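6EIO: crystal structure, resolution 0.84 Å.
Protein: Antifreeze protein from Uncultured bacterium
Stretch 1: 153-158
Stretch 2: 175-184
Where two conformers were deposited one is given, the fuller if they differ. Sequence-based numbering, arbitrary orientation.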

# COMPACT_ATOMS: atom_id res chain seq x y z
N SER A 153 -9.03 -10.59 3.39
CA SER A 153 -9.85 -9.84 4.32
C SER A 153 -9.23 -8.46 4.53
O SER A 153 -8.95 -7.74 3.55
N THR A 154 -9.03 -8.07 5.78
CA THR A 154 -8.47 -6.78 6.13
C THR A 154 -6.97 -6.84 6.39
O THR A 154 -6.40 -7.90 6.67
N LEU A 155 -6.37 -5.66 6.31
CA LEU A 155 -4.97 -5.42 6.66
C LEU A 155 -4.94 -4.35 7.74
O LEU A 155 -5.45 -3.25 7.50
N THR A 156 -4.34 -4.63 8.90
CA THR A 156 -4.35 -3.67 9.98
C THR A 156 -3.01 -3.66 10.71
O THR A 156 -2.23 -4.62 10.67
N THR A 157 -2.78 -2.55 11.41
CA THR A 157 -1.66 -2.44 12.32
C THR A 157 -2.13 -1.80 13.63
O THR A 157 -3.00 -0.93 13.64
N THR A 158 -1.51 -2.20 14.73
CA THR A 158 -1.67 -1.48 15.99
C THR A 158 -0.75 -0.26 15.98
O THR A 158 0.09 -0.07 15.10
N TYR A 175 3.89 -4.80 -2.62
CA TYR A 175 2.49 -4.60 -2.95
C TYR A 175 1.61 -5.39 -2.00
O TYR A 175 1.86 -6.58 -1.77
N TRP A 176 0.57 -4.73 -1.50
CA TRP A 176 -0.41 -5.32 -0.59
C TRP A 176 -1.77 -5.23 -1.28
O TRP A 176 -2.31 -4.14 -1.45
N GLN A 177 -2.32 -6.38 -1.68
CA GLN A 177 -3.64 -6.44 -2.29
C GLN A 177 -4.63 -6.81 -1.19
O GLN A 177 -4.52 -7.88 -0.58
N VAL A 178 -5.57 -5.91 -0.92
CA VAL A 178 -6.45 -6.01 0.23
C VAL A 178 -7.89 -6.15 -0.27
O VAL A 178 -8.43 -5.25 -0.92
N SER A 179 -8.51 -7.30 0.03
CA SER A 179 -9.82 -7.59 -0.55
C SER A 179 -10.96 -6.85 0.14
O SER A 179 -12.06 -6.78 -0.41
N SER A 180 -10.72 -6.30 1.33
CA SER A 180 -11.71 -5.44 1.96
C SER A 180 -11.06 -4.09 2.25
O SER A 180 -10.82 -3.34 1.31
N SER A 181 -10.77 -3.77 3.52
CA SER A 181 -10.24 -2.48 3.92
C SER A 181 -8.97 -2.64 4.74
O SER A 181 -8.66 -3.71 5.26
N ALA A 182 -8.24 -1.53 4.85
CA ALA A 182 -7.03 -1.46 5.65
C ALA A 182 -7.14 -0.33 6.68
O ALA A 182 -7.72 0.72 6.40
N SER A 183 -6.56 -0.57 7.86
CA SER A 183 -6.55 0.45 8.91
C SER A 183 -5.20 0.42 9.63
O SER A 183 -4.79 -0.60 10.19
N PHE A 184 -4.54 1.57 9.62
CA PHE A 184 -3.21 1.72 10.17
C PHE A 184 -3.25 2.53 11.46
O PHE A 184 -3.68 3.69 11.47

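The two stretches meet as neighbouring parallel strands, joined by a ladder of backbone hydrogen bonds and sealed on one face of the sheet by an apolar cluster centred on Leu 155. The ladder sets the register: Leu 155 N donates to Ser 181 O at 3.2 Å, Ser 183 N to Leu 155 O at 2.9 Å, and Thr 157 N to Ser 183 O at 3.1 Å. Residues paired across it therefore send their side chains to the same face.

Leu 155, Ala 182, Thr 157 and Phe 184 share the buried face. Leu 155, with chi1 t and chi2 p, has the largest area covered by the other stretch, and its length lets one side chain meet four partners. Its CB lies 4.1 Å from Ala 182 CB and 3.9 Å from CG2 of Val 178 (t), while CD2 reaches both aromatic rings, 4.0 Å from Trp 176 CE3 and 4.0 Å from Phe 184 CZ. Trp 176 (m) is met obliquely, Phe 184 (m) at its ring edge. The single methyl of Ala 182 fills its place beside the leucine without reaching farther. Thr 157 (p) sets OG1 3.8 Å from Phe 184 CD1, near the ring plane; this hydroxyl can lie among apolar groups because it is hydrogen-bonded just outside the stretches.

Thr 156 (p) and Ser 183 (t) occupy the other, more exposed face, where small polar residues suit partial solvent access; Thr 156 CG2 lies 4.2 Å from Ser 183 CB.

At the loop end, Ser 180 points toward the first stretch. Its N donates to Ser 153 O at 3.2 Å, and its p rotamer brings OG within 2.9 Å of Ser 153 O, a weak hydrogen bond at best. A short side chain suits this tight spot, with Thr 154 CG2 only 3.2 Å from Ser 180 OG.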

# COMPACT_ATOMS: atom_id res chain seq x y z
CB SER A 153 -10.03 -10.65 5.61
OG SER A 153 -10.97 -10.00 6.42
CB THR A 154 -9.18 -6.22 7.38
OG1 THR A 154 -8.94 -7.12 8.47
CG2 THR A 154 -10.67 -6.04 7.17
CB LEU A 155 -4.21 -4.93 5.42
CG LEU A 155 -2.77 -4.44 5.67
CD1 LEU A 155 -1.87 -5.52 6.23
CD2 LEU A 155 -2.21 -3.89 4.36
CB THR A 156 -5.45 -3.92 11.00
OG1 THR A 156 -5.23 -5.18 11.63
CG2 THR A 156 -6.81 -3.86 10.35
CB THR A 157 -0.49 -1.60 11.75
OG1 THR A 157 -0.94 -0.27 11.54
CG2 THR A 157 -0.01 -2.18 10.43
CB THR A 158 -1.33 -2.39 17.18
OG1 THR A 158 -0.05 -2.94 16.92
CG2 THR A 158 -2.34 -3.49 17.38
CB TYR A 175 2.22 -5.07 -4.36
CG TYR A 175 3.11 -4.48 -5.42
CD1 TYR A 175 4.32 -5.09 -5.73
CD2 TYR A 175 2.75 -3.34 -6.11
CE1 TYR A 175 5.13 -4.60 -6.72
CE2 TYR A 175 3.56 -2.83 -7.11
CZ TYR A 175 4.74 -3.49 -7.43
OH TYR A 175 5.55 -3.08 -8.46
CB TRP A 176 -0.48 -4.55 0.73
CG TRP A 176 0.81 -4.25 1.41
CD1 TRP A 176 1.67 -3.21 1.13
CD2 TRP A 176 1.38 -4.92 2.56
NE1 TRP A 176 2.74 -3.22 1.98
CE2 TRP A 176 2.58 -4.25 2.88
CE3 TRP A 176 0.98 -6.00 3.36
CZ2 TRP A 176 3.37 -4.61 3.97
CZ3 TRP A 176 1.78 -6.36 4.44
CH2 TRP A 176 2.96 -5.68 4.72
CB GLN A 177 -3.62 -7.48 -3.42
CG GLN A 177 -4.99 -7.71 -4.05
CD GLN A 177 -5.80 -8.78 -3.36
OE1 GLN A 177 -5.28 -9.85 -3.01
NE2 GLN A 177 -7.07 -8.50 -3.13
CB VAL A 178 -6.29 -4.77 1.13
CG1 VAL A 178 -7.28 -4.82 2.30
CG2 VAL A 178 -4.86 -4.64 1.62
CB SER A 179 -10.09 -9.09 -0.53
OG SER A 179 -9.13 -9.81 -1.29
CB SER A 180 -12.46 -6.11 3.10
OG SER A 180 -11.53 -6.42 4.10
CB SER A 181 -11.28 -1.72 4.74
OG SER A 181 -12.37 -1.32 3.92
CB ALA A 182 -5.80 -1.22 4.78
CB SER A 183 -7.71 0.26 9.88
OG SER A 183 -8.02 1.45 10.58
CB PHE A 184 -2.29 2.35 9.12
CG PHE A 184 -2.23 1.52 7.87
CD1 PHE A 184 -1.55 0.31 7.88
CD2 PHE A 184 -2.91 1.90 6.72
CE1 PHE A 184 -1.54 -0.49 6.76
CE2 PHE A 184 -2.88 1.09 5.58
CZ PHE A 184 -2.20 -0.10 5.61